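PDB 5EUF: protease from Helicobacter pylori, which is a zinc-binding M16-family peptidase that probably cleaves the cytoplasmic domain of human junctional adhesion molecule A, weakening the gastric epithelial barrier. Local coordinates for residues W283-E287 against L333-L337; V30-D34 against S365-A369; S41-M46 against P159-P164. All coordinates share one frame. Residues are numbered along the deposited sequence.

Contact 1 (W283-E287 against L333-L337)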
ATOM      1  N   TRP B 283      33.746   6.194   1.242  1.00 38.50           N
ATOM      2  CA  TRP B 283      33.642   7.297   2.188  1.00 38.12           C
ATOM      3  C   TRP B 283      32.987   6.844   3.487  1.00 49.35           C
ATOM      4  O   TRP B 283      33.418   7.229   4.571  1.00 65.52           O
ATOM      5  CB  TRP B 283      32.860   8.464   1.578  1.00 31.36           C
ATOM      6  CG  TRP B 283      33.640   9.255   0.567  1.00 36.57           C
ATOM      7  CD1 TRP B 283      34.839   8.918   0.010  1.00 40.42           C
ATOM      8  CD2 TRP B 283      33.275  10.520  -0.000  1.00 38.37           C
ATOM      9  NE1 TRP B 283      35.242   9.893  -0.872  1.00 26.83           N
ATOM     10  CE2 TRP B 283      34.301  10.887  -0.895  1.00 32.08           C
ATOM     11  CE3 TRP B 283      32.181  11.378   0.162  1.00 39.79           C
ATOM     12  CZ2 TRP B 283      34.264  12.073  -1.627  1.00 37.83           C
ATOM     13  CZ3 TRP B 283      32.146  12.554  -0.566  1.00 35.29           C
ATOM     14  CH2 TRP B 283      33.182  12.891  -1.449  1.00 39.83           C
ATOM     15  N   LEU B 284      31.949   6.019   3.376  1.00 40.03           N
ATOM     16  CA  LEU B 284      31.241   5.529   4.554  1.00 38.86           C
ATOM     17  C   LEU B 284      32.127   4.638   5.420  1.00 52.16           C
ATOM     18  O   LEU B 284      31.982   4.606   6.642  1.00 60.44           O
ATOM     19  CB  LEU B 284      29.978   4.768   4.149  1.00 33.61           C
ATOM     20  CG  LEU B 284      28.851   5.613   3.555  1.00 27.72           C
ATOM     21  CD1 LEU B 284      27.590   4.782   3.372  1.00 28.65           C
ATOM     22  CD2 LEU B 284      28.579   6.822   4.431  1.00 22.10           C
ATOM     23  N   GLN B 285      33.044   3.915   4.787  1.00 44.55           N
ATOM     24  CA  GLN B 285      33.936   3.025   5.517  1.00 40.80           C
ATOM     25  C   GLN B 285      35.006   3.794   6.286  1.00 46.98           C
ATOM     26  O   GLN B 285      35.119   3.664   7.503  1.00 63.10           O
ATOM     27  CB  GLN B 285      34.601   2.029   4.563  1.00 49.85           C
ATOM     28  CG  GLN B 285      34.060   0.608   4.667  1.00 57.83           C
ATOM     29  CD  GLN B 285      34.419  -0.062   5.982  1.00 60.65           C
ATOM     30  OE1 GLN B 285      35.362   0.343   6.666  1.00 48.21           O
ATOM     31  NE2 GLN B 285      33.665  -1.095   6.344  1.00 64.18           N
ATOM     32  N   SER B 286      35.785   4.599   5.573  1.00 40.58           N
ATOM     33  CA  SER B 286      36.954   5.238   6.166  1.00 48.82           C
ATOM     34  C   SER B 286      36.630   6.548   6.882  1.00 64.78           C
ATOM     35  O   SER B 286      37.533   7.325   7.198  1.00 90.39           O
ATOM     36  CB  SER B 286      38.018   5.480   5.091  1.00 52.89           C
ATOM     37  OG  SER B 286      37.466   6.124   3.957  1.00 58.16           O
ATOM     38  N   GLU B 287      35.351   6.792   7.147  1.00 56.57           N
ATOM     39  CA  GLU B 287      34.952   7.984   7.893  1.00 51.74           C
ATOM     40  C   GLU B 287      34.009   7.636   9.047  1.00 44.45           C
ATOM     41  O   GLU B 287      34.218   8.067  10.180  1.00 31.83           O
ATOM     42  CB  GLU B 287      34.294   9.004   6.963  1.00 46.15           C
ATOM     43  CG  GLU B 287      34.166  10.397   7.556  1.00 58.46           C
ATOM     44  CD  GLU B 287      35.495  11.125   7.624  1.00 74.52           C
ATOM     45  OE1 GLU B 287      36.446  10.697   6.936  1.00 72.25           O
ATOM     46  OE2 GLU B 287      35.588  12.126   8.366  1.00 85.88           O
ATOM     47  N   LEU B 333      28.401  14.192   4.544  1.00 43.24           N
ATOM     48  CA  LEU B 333      29.192  13.684   3.431  1.00 42.04           C
ATOM     49  C   LEU B 333      28.557  14.076   2.101  1.00 39.18           C
ATOM     50  O   LEU B 333      29.243  14.527   1.184  1.00 41.34           O
ATOM     51  CB  LEU B 333      29.337  12.163   3.516  1.00 37.40           C
ATOM     52  CG  LEU B 333      30.253  11.623   4.614  1.00 34.59           C
ATOM     53  CD1 LEU B 333      30.360  10.109   4.526  1.00 35.15           C
ATOM     54  CD2 LEU B 333      31.626  12.265   4.519  1.00 25.84           C
ATOM     55  N   LEU B 334      27.242  13.898   2.008  1.00 28.74           N
ATOM     56  CA  LEU B 334      26.501  14.222   0.795  1.00 30.50           C
ATOM     57  C   LEU B 334      26.564  15.713   0.481  1.00 39.83           C
ATOM     58  O   LEU B 334      26.618  16.105  -0.685  1.00 34.73           O
ATOM     59  CB  LEU B 334      25.043  13.777   0.921  1.00 29.46           C
ATOM     60  CG  LEU B 334      24.817  12.274   1.092  1.00 25.38           C
ATOM     61  CD1 LEU B 334      23.341  11.936   0.981  1.00 19.39           C
ATOM     62  CD2 LEU B 334      25.637  11.487   0.081  1.00 35.65           C
ATOM     63  N   GLU B 335      26.552  16.541   1.522  1.00 39.24           N
ATOM     64  CA  GLU B 335      26.701  17.980   1.343  1.00 46.45           C
ATOM     65  C   GLU B 335      28.111  18.278   0.851  1.00 47.29           C
ATOM     66  O   GLU B 335      28.304  19.082  -0.061  1.00 46.07           O
ATOM     67  CB  GLU B 335      26.408  18.732   2.644  1.00 53.64           C
ATOM     68  CG  GLU B 335      24.947  18.679   3.076  1.00 72.19           C
ATOM     69  CD  GLU B 335      24.725  19.247   4.468  1.00 91.85           C
ATOM     70  OE1 GLU B 335      23.556  19.324   4.906  1.00 87.73           O
ATOM     71  OE2 GLU B 335      25.721  19.614   5.129  1.00102.67           O
ATOM     72  N   LYS B 336      29.089  17.612   1.459  1.00 51.30           N
ATOM     73  CA  LYS B 336      30.480  17.705   1.029  1.00 41.76           C
ATOM     74  C   LYS B 336      30.624  17.228  -0.414  1.00 43.18           C
ATOM     75  O   LYS B 336      31.356  17.821  -1.208  1.00 40.71           O
ATOM     76  CB  LYS B 336      31.384  16.887   1.954  1.00 26.68           C
ATOM     77  CG  LYS B 336      32.814  16.754   1.465  1.00 42.45           C
ATOM     78  CD  LYS B 336      33.570  15.670   2.220  1.00 43.70           C
ATOM     79  CE  LYS B 336      34.946  15.436   1.609  1.00 57.87           C
ATOM     80  NZ  LYS B 336      35.620  14.237   2.183  1.00 66.99           N
ATOM     81  N   LEU B 337      29.916  16.152  -0.744  1.00 50.25           N
ATOM     82  CA  LEU B 337      29.883  15.637  -2.109  1.00 40.40           C
ATOM     83  C   LEU B 337      29.256  16.645  -3.067  1.00 40.06           C
ATOM     84  O   LEU B 337      29.826  16.957  -4.109  1.00 31.72           O
ATOM     85  CB  LEU B 337      29.114  14.316  -2.165  1.00 30.79           C
ATOM     86  CG  LEU B 337      28.700  13.827  -3.556  1.00 26.31           C
ATOM     87  CD1 LEU B 337      29.916  13.546  -4.416  1.00 21.81           C
ATOM     88  CD2 LEU B 337      27.822  12.590  -3.450  1.00 26.29           C
TER
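This is apolar packing between the segment around Trp283 and Leu284, by the short helix 284-289, and the side of the longer helix 323-338, finished at its margin by a cation-pi interaction, within the peptidase M16 inactive domain. Helix 284-289 follows helix 266-276, and helix 323-338 comes after strand 309-317. Trp283 dominates its side of the contact. Its benzo ring reaches along helix 323-338, so that CZ3 lies 3.9 Å from CB of Leu337 and, at the ring edge, 3.9 Å from O of Leu333. That carbonyl already accepts the helical hydrogen bond from N of Leu337, and the indole merely packs against it. Leu333 points into the gap between the helices: its CD1 is 3.7 Å from CD2 of Leu284 and 4.2 Å from CB of Trp283. CD1 thus sits in the angle between Leu284 and Trp283, while CD2 of Leu333 turns to CG of Glu287 at 4.4 Å, using both branches. Phe313 of strand 309-317 lies against Leu284, and Leu272 of helix 266-276 against Leu337, which ties the pair to the sheet and the neighbouring helix. At the margin, Lys336 extends its chain in an all-trans form and sets NZ 4.5 Å from the centroid of the six-membered ring of Trp283, only 8° off the ring normal. The indole NE1 is hydrogen-bonded to Glu346. Tryptophan thus serves three needs at once: its bulk fills the space between the helices, its NH meets a carboxylate, and its electron-rich face receives a lysine ammonium at the partly exposed margin, sparing it burial among leucines.

Contact 2 (V30-D34 against S365-A369)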
ATOM      1  N   VAL B  30      32.944 -25.605 -18.521  1.00 34.23           N
ATOM      2  CA  VAL B  30      32.030 -24.936 -17.602  1.00 40.61           C
ATOM      3  C   VAL B  30      30.989 -24.064 -18.304  1.00 42.10           C
ATOM      4  O   VAL B  30      31.326 -23.209 -19.122  1.00 36.32           O
ATOM      5  CB  VAL B  30      32.811 -24.065 -16.599  1.00 54.09           C
ATOM      6  CG1 VAL B  30      31.867 -23.442 -15.583  1.00 53.20           C
ATOM      7  CG2 VAL B  30      33.876 -24.894 -15.904  1.00 34.00           C
ATOM      8  N   ILE B  31      29.717 -24.296 -17.987  1.00 41.63           N
ATOM      9  CA  ILE B  31      28.629 -23.461 -18.490  1.00 43.89           C
ATOM     10  C   ILE B  31      27.627 -23.139 -17.389  1.00 39.29           C
ATOM     11  O   ILE B  31      27.678 -23.709 -16.299  1.00 47.54           O
ATOM     12  CB  ILE B  31      27.856 -24.131 -19.648  1.00 34.03           C
ATOM     13  CG1 ILE B  31      27.063 -25.334 -19.132  1.00 27.85           C
ATOM     14  CG2 ILE B  31      28.791 -24.518 -20.787  1.00 30.41           C
ATOM     15  CD1 ILE B  31      26.136 -25.932 -20.156  1.00 27.86           C
ATOM     16  N   GLU B  32      26.714 -22.220 -17.683  1.00 31.04           N
ATOM     17  CA  GLU B  32      25.588 -21.957 -16.795  1.00 29.74           C
ATOM     18  C   GLU B  32      24.291 -21.874 -17.592  1.00 29.77           C
ATOM     19  O   GLU B  32      24.210 -21.159 -18.593  1.00 27.31           O
ATOM     20  CB  GLU B  32      25.798 -20.669 -15.997  1.00 24.33           C
ATOM     21  CG  GLU B  32      24.639 -20.367 -15.057  1.00 39.47           C
ATOM     22  CD  GLU B  32      24.911 -19.203 -14.129  1.00 45.23           C
ATOM     23  OE1 GLU B  32      24.051 -18.304 -14.034  1.00 44.00           O
ATOM     24  OE2 GLU B  32      25.979 -19.193 -13.484  1.00 62.38           O
ATOM     25  N   VAL B  33      23.281 -22.612 -17.142  1.00 36.75           N
ATOM     26  CA  VAL B  33      21.992 -22.643 -17.823  1.00 47.92           C
ATOM     27  C   VAL B  33      20.963 -21.807 -17.073  1.00 42.82           C
ATOM     28  O   VAL B  33      20.517 -22.188 -15.995  1.00 48.22           O
ATOM     29  CB  VAL B  33      21.466 -24.084 -17.963  1.00 22.13           C
ATOM     30  CG1 VAL B  33      20.201 -24.102 -18.796  1.00 21.75           C
ATOM     31  CG2 VAL B  33      22.527 -24.973 -18.585  1.00 43.22           C
ATOM     32  N   ASP B  34      20.583 -20.671 -17.651  1.00 28.67           N
ATOM     33  CA  ASP B  34      19.654 -19.753 -16.999  1.00 31.65           C
ATOM     34  C   ASP B  34      18.245 -19.800 -17.576  1.00 30.77           C
ATOM     35  O   ASP B  34      18.056 -19.890 -18.790  1.00 33.87           O
ATOM     36  CB  ASP B  34      20.174 -18.316 -17.086  1.00 39.74           C
ATOM     37  CG  ASP B  34      21.272 -18.034 -16.092  1.00 45.58           C
ATOM     38  OD1 ASP B  34      22.417 -18.464 -16.335  1.00 46.39           O
ATOM     39  OD2 ASP B  34      20.989 -17.374 -15.070  1.00 46.79           O
ATOM     40  N   SER B 365      31.576 -17.625 -16.271  1.00 46.92           N
ATOM     41  CA  SER B 365      30.272 -17.717 -16.914  1.00 41.31           C
ATOM     42  C   SER B 365      29.149 -17.299 -15.968  1.00 47.69           C
ATOM     43  O   SER B 365      28.104 -16.823 -16.408  1.00 52.32           O
ATOM     44  CB  SER B 365      30.030 -19.139 -17.421  1.00 37.55           C
ATOM     45  OG  SER B 365      30.178 -20.082 -16.376  1.00 49.34           O
ATOM     46  N   SER B 366      29.372 -17.476 -14.668  1.00 50.17           N
ATOM     47  CA  SER B 366      28.395 -17.075 -13.660  1.00 44.98           C
ATOM     48  C   SER B 366      28.247 -15.560 -13.607  1.00 44.44           C
ATOM     49  O   SER B 366      27.142 -15.038 -13.457  1.00 46.96           O
ATOM     50  CB  SER B 366      28.793 -17.600 -12.279  1.00 46.70           C
ATOM     51  OG  SER B 366      28.997 -19.001 -12.304  1.00 69.26           O
ATOM     52  N   ASP B 367      29.372 -14.863 -13.725  1.00 44.98           N
ATOM     53  CA  ASP B 367      29.379 -13.407 -13.674  1.00 43.06           C
ATOM     54  C   ASP B 367      28.756 -12.818 -14.933  1.00 44.12           C
ATOM     55  O   ASP B 367      27.956 -11.885 -14.863  1.00 49.35           O
ATOM     56  CB  ASP B 367      30.804 -12.884 -13.488  1.00 45.57           C
ATOM     57  CG  ASP B 367      31.386 -13.244 -12.132  1.00 58.59           C
ATOM     58  OD1 ASP B 367      30.618 -13.315 -11.151  1.00 54.89           O
ATOM     59  OD2 ASP B 367      32.616 -13.453 -12.047  1.00 77.58           O
ATOM     60  N   VAL B 368      29.127 -13.373 -16.084  1.00 46.08           N
ATOM     61  CA  VAL B 368      28.615 -12.902 -17.367  1.00 43.24           C
ATOM     62  C   VAL B 368      27.105 -13.102 -17.462  1.00 40.09           C
ATOM     63  O   VAL B 368      26.380 -12.229 -17.944  1.00 30.14           O
ATOM     64  CB  VAL B 368      29.302 -13.620 -18.543  1.00 37.71           C
ATOM     65  CG1 VAL B 368      28.707 -13.173 -19.868  1.00 38.05           C
ATOM     66  CG2 VAL B 368      30.796 -13.352 -18.519  1.00 38.04           C
ATOM     67  N   ALA B 369      26.637 -14.253 -16.988  1.00 36.50           N
ATOM     68  CA  ALA B 369      25.211 -14.554 -16.981  1.00 33.43           C
ATOM     69  C   ALA B 369      24.448 -13.525 -16.153  1.00 36.14           C
ATOM     70  O   ALA B 369      23.438 -12.985 -16.601  1.00 45.24           O
ATOM     71  CB  ALA B 369      24.966 -15.955 -16.448  1.00 30.40           C
TER
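Strand 30-37 runs through the mixed sheet of the N-terminal M16 domain, flanked by strands 91-98 and 192-198. In this alpha/beta arrangement helix 365-376 packs on one face of the sheet, roughly along strand 30-37, and helix 102-113 on the other. The axes of the short segments are 31° apart and 8.1 Å at closest approach. Val30, Glu32 and Asp34 point toward the helix, whereas Ile31 and Val33 point away, to the face of helix 102-113.

The van der Waals contacts rely on small residues. Ser365 places OG 3.8 Å from CG1 of Val30, and the CB of Ala369 sits 3.5 Å from OE1 of Glu32 and 3.6 Å from OD1 of Asp34. Serine and alanine let the helix come near a strand carrying two acids; Val197 of strand 192-198 also meets both.

Charge is settled mainly within the sheet. OE1 of Glu32 and OD1 of Asp34 are only 2.8 Å apart, both acceptors, and Arg92 forms salt bridges with both side chains, holding the two acids side by side. Polar bonding to the helix is slighter: Ser366, whose hydroxyl is also hydrogen-bonded to Lys96, gives a weak hydrogen bond from its OG to OE2 of Glu32 at 3.2 Å.

Contact 3 (S41-M46 against P159-P164)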
ATOM      1  N   SER B  41       8.117  -8.975  -7.457  1.00 29.02           N
ATOM      2  CA  SER B  41       7.151  -8.449  -6.507  1.00 21.19           C
ATOM      3  C   SER B  41       6.397  -7.270  -7.113  1.00 30.59           C
ATOM      4  O   SER B  41       5.343  -6.877  -6.612  1.00 26.93           O
ATOM      5  CB  SER B  41       7.846  -8.028  -5.212  1.00 32.99           C
ATOM      6  OG  SER B  41       8.775  -6.984  -5.446  1.00 42.26           O
ATOM      7  N   ARG B  42       6.940  -6.716  -8.196  1.00 28.72           N
ATOM      8  CA  ARG B  42       6.327  -5.568  -8.854  1.00 31.15           C
ATOM      9  C   ARG B  42       5.078  -5.984  -9.627  1.00 32.50           C
ATOM     10  O   ARG B  42       4.262  -5.146 -10.012  1.00 38.94           O
ATOM     11  CB  ARG B  42       7.322  -4.881  -9.792  1.00 30.83           C
ATOM     12  CG  ARG B  42       7.346  -5.466 -11.187  1.00 48.27           C
ATOM     13  CD  ARG B  42       8.270  -4.700 -12.116  1.00 42.65           C
ATOM     14  NE  ARG B  42       7.843  -4.851 -13.502  1.00 35.36           N
ATOM     15  CZ  ARG B  42       7.177  -3.922 -14.175  1.00 40.09           C
ATOM     16  NH1 ARG B  42       6.883  -2.770 -13.589  1.00 47.36           N
ATOM     17  NH2 ARG B  42       6.813  -4.137 -15.433  1.00 50.76           N
ATOM     18  N   ASN B  43       4.938  -7.286  -9.851  1.00 29.09           N
ATOM     19  CA  ASN B  43       3.769  -7.821 -10.534  1.00 25.07           C
ATOM     20  C   ASN B  43       2.731  -8.339  -9.545  1.00 17.76           C
ATOM     21  O   ASN B  43       1.774  -9.012  -9.927  1.00 28.58           O
ATOM     22  CB  ASN B  43       4.179  -8.935 -11.493  1.00 21.32           C
ATOM     23  CG  ASN B  43       5.253  -8.498 -12.466  1.00 28.16           C
ATOM     24  OD1 ASN B  43       6.444  -8.716 -12.235  1.00 36.40           O
ATOM     25  ND2 ASN B  43       4.837  -7.875 -13.562  1.00 28.02           N
ATOM     26  N   GLU B  44       2.927  -8.024  -8.270  1.00 22.13           N
ATOM     27  CA  GLU B  44       1.997  -8.439  -7.227  1.00 25.38           C
ATOM     28  C   GLU B  44       1.065  -7.301  -6.835  1.00 30.56           C
ATOM     29  O   GLU B  44       1.185  -6.179  -7.333  1.00 36.17           O
ATOM     30  CB  GLU B  44       2.753  -8.932  -5.992  1.00 12.74           C
ATOM     31  CG  GLU B  44       3.716 -10.072  -6.261  1.00 23.12           C
ATOM     32  CD  GLU B  44       4.547 -10.413  -5.045  1.00 32.91           C
ATOM     33  OE1 GLU B  44       4.490  -9.645  -4.061  1.00 14.74           O
ATOM     34  OE2 GLU B  44       5.254 -11.447  -5.068  1.00 48.91           O
ATOM     35  N   VAL B  45       0.135  -7.604  -5.937  1.00 27.25           N
ATOM     36  CA  VAL B  45      -0.823  -6.626  -5.433  1.00 28.53           C
ATOM     37  C   VAL B  45      -0.967  -6.807  -3.926  1.00 25.53           C
ATOM     38  O   VAL B  45      -1.006  -7.941  -3.442  1.00 14.76           O
ATOM     39  CB  VAL B  45      -2.203  -6.775  -6.115  1.00 25.16           C
ATOM     40  CG1 VAL B  45      -3.196  -5.802  -5.520  1.00 30.61           C
ATOM     41  CG2 VAL B  45      -2.090  -6.558  -7.616  1.00 24.95           C
HETATM   42  N   MSE B  46      -1.036  -5.703  -3.185  1.00 25.67           N
HETATM   43  CA  MSE B  46      -1.121  -5.784  -1.729  1.00 25.35           C
HETATM   44  C   MSE B  46      -2.384  -6.521  -1.291  1.00 24.48           C
HETATM   45  O   MSE B  46      -3.493  -6.188  -1.706  1.00 25.28           O
HETATM   46  CB  MSE B  46      -1.074  -4.392  -1.101  1.00 15.73           C
HETATM   47  CG  MSE B  46      -0.782  -4.419   0.392  1.00 16.31           C
HETATM   48 SE   MSE B  46      -0.315  -2.673   1.127  0.52 25.99          SE
HETATM   49  CE  MSE B  46      -1.976  -1.733   0.738  1.00 63.18           C
ATOM     50  N   PRO B 159       4.056  -1.061  -6.466  1.00 21.76           N
ATOM     51  CA  PRO B 159       4.353  -2.342  -5.808  1.00 21.96           C
ATOM     52  C   PRO B 159       5.705  -2.409  -5.088  1.00 24.36           C
ATOM     53  O   PRO B 159       5.927  -3.346  -4.322  1.00 29.52           O
ATOM     54  CB  PRO B 159       4.319  -3.333  -6.970  1.00 13.60           C
ATOM     55  CG  PRO B 159       3.320  -2.761  -7.893  1.00 38.86           C
ATOM     56  CD  PRO B 159       3.496  -1.265  -7.813  1.00 35.09           C
ATOM     57  N   TYR B 160       6.584  -1.436  -5.310  1.00 20.12           N
ATOM     58  CA  TYR B 160       7.835  -1.365  -4.558  1.00 22.52           C
ATOM     59  C   TYR B 160       7.564  -0.936  -3.118  1.00 28.08           C
ATOM     60  O   TYR B 160       8.490  -0.763  -2.326  1.00 37.80           O
ATOM     61  CB  TYR B 160       8.823  -0.401  -5.218  1.00 18.41           C
ATOM     62  CG  TYR B 160       9.385  -0.886  -6.536  1.00 21.88           C
ATOM     63  CD1 TYR B 160       9.228  -2.205  -6.941  1.00 21.07           C
ATOM     64  CD2 TYR B 160      10.081  -0.022  -7.374  1.00 25.56           C
ATOM     65  CE1 TYR B 160       9.743  -2.650  -8.148  1.00 12.02           C
ATOM     66  CE2 TYR B 160      10.599  -0.457  -8.580  1.00 15.29           C
ATOM     67  CZ  TYR B 160      10.428  -1.770  -8.961  1.00 21.80           C
ATOM     68  OH  TYR B 160      10.944  -2.204 -10.159  1.00 22.77           O
ATOM     69  N   HIS B 161       6.285  -0.763  -2.795  1.00 23.89           N
ATOM     70  CA  HIS B 161       5.833  -0.485  -1.437  1.00 22.82           C
ATOM     71  C   HIS B 161       6.242  -1.607  -0.484  1.00 17.69           C
ATOM     72  O   HIS B 161       6.377  -1.396   0.721  1.00 13.99           O
ATOM     73  CB  HIS B 161       4.314  -0.301  -1.421  1.00 22.12           C
ATOM     74  CG  HIS B 161       3.755   0.072  -0.083  1.00 31.40           C
ATOM     75  ND1 HIS B 161       4.018   1.281   0.524  1.00 34.40           N
ATOM     76  CD2 HIS B 161       2.932  -0.599   0.757  1.00 25.93           C
ATOM     77  CE1 HIS B 161       3.387   1.335   1.684  1.00 35.96           C
ATOM     78  NE2 HIS B 161       2.721   0.207   1.849  1.00 21.95           N
ATOM     79  N   TRP B 162       6.433  -2.799  -1.036  1.00 29.10           N
ATOM     80  CA  TRP B 162       6.874  -3.948  -0.255  1.00 26.02           C
ATOM     81  C   TRP B 162       7.997  -4.708  -0.961  1.00 28.09           C
ATOM     82  O   TRP B 162       8.086  -4.717  -2.191  1.00 29.91           O
ATOM     83  CB  TRP B 162       5.699  -4.888   0.027  1.00 22.87           C
ATOM     84  CG  TRP B 162       5.073  -5.474  -1.211  1.00 24.62           C
ATOM     85  CD1 TRP B 162       5.422  -6.636  -1.834  1.00 18.02           C
ATOM     86  CD2 TRP B 162       3.990  -4.922  -1.971  1.00 25.85           C
ATOM     87  NE1 TRP B 162       4.627  -6.842  -2.934  1.00 14.68           N
ATOM     88  CE2 TRP B 162       3.740  -5.805  -3.042  1.00 24.01           C
ATOM     89  CE3 TRP B 162       3.210  -3.768  -1.852  1.00 14.53           C
ATOM     90  CZ2 TRP B 162       2.741  -5.571  -3.985  1.00 28.33           C
ATOM     91  CZ3 TRP B 162       2.219  -3.537  -2.788  1.00 20.94           C
ATOM     92  CH2 TRP B 162       1.993  -4.435  -3.841  1.00 32.15           C
ATOM     93  N   THR B 163       8.856  -5.336  -0.165  1.00 23.36           N
ATOM     94  CA  THR B 163       9.929  -6.179  -0.679  1.00 15.36           C
ATOM     95  C   THR B 163       9.353  -7.556  -1.029  1.00 23.71           C
ATOM     96  O   THR B 163       8.269  -7.905  -0.560  1.00 19.96           O
ATOM     97  CB  THR B 163      11.066  -6.304   0.351  1.00 22.41           C
ATOM     98  OG1 THR B 163      10.656  -7.162   1.422  1.00 27.94           O
ATOM     99  CG2 THR B 163      11.429  -4.931   0.901  1.00 13.47           C
ATOM    100  N   PRO B 164      10.060  -8.339  -1.867  1.00 13.90           N
ATOM    101  CA  PRO B 164       9.519  -9.619  -2.353  1.00 18.80           C
ATOM    102  C   PRO B 164       9.082 -10.636  -1.283  1.00 18.62           C
ATOM    103  O   PRO B 164       8.443 -11.625  -1.641  1.00 14.57           O
ATOM    104  CB  PRO B 164      10.679 -10.195  -3.185  1.00 13.29           C
ATOM    105  CG  PRO B 164      11.870  -9.342  -2.877  1.00 46.50           C
ATOM    106  CD  PRO B 164      11.320  -8.002  -2.549  1.00 12.84           C
TER
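Trp162 has the largest area buried here, its indole set against the turn made by Ser41-Met46. Its NE1 donates a hydrogen bond to OE1 of Glu44, 3.0 Å away at an angle of 154°, so the ring's one polar atom is satisfied though buried. The same carboxylate also accepts from the backbone amides of Gly50 and Ala52, at the start of helix 51-58. That helix carries the inverted zinc-binding HxxEH motif of M16 peptidases, with His53, Glu56 and His57, and the side chain of Pro164 comes within about 5 Å of that of His53. Ser41, small enough for close packing, brings CB to 3.7 Å from CA of Pro164, while its O lies 3.7 Å from CB of Pro159. The aliphatic part of Arg42 packs with CB 3.7 Å from CE1 of Tyr160, and its guanidinium leads away to a salt bridge with Asp307. Selenomethionine Met46 places CB 3.8 Å from CZ3 of Trp162 and packs on Val156 of the second subunit, whose Met46 touches Trp162.

In the fold
Contacts 2 and 3 are buried, whereas contact 1 is partly buried and lies farthest from the chain centre. In sequence, contact 2 joins an early strand to a helix near the C-terminal end, enclosing contacts 1 and 3, which follow one another in series without touching. Strand 30-37 links two of them: it takes part in contact 2, and the loop after it in contact 3, on opposite sides of the chain's centre. Contact 1 holds helices of the other domain. It packs leucines and a tryptophan, with a lysine-indole cation-pi interaction at its margin; contact 2 manages buried carboxylates against small residues; contact 3, near the zinc site and second subunit, joins two loops through an indole-carboxylate hydrogen bond.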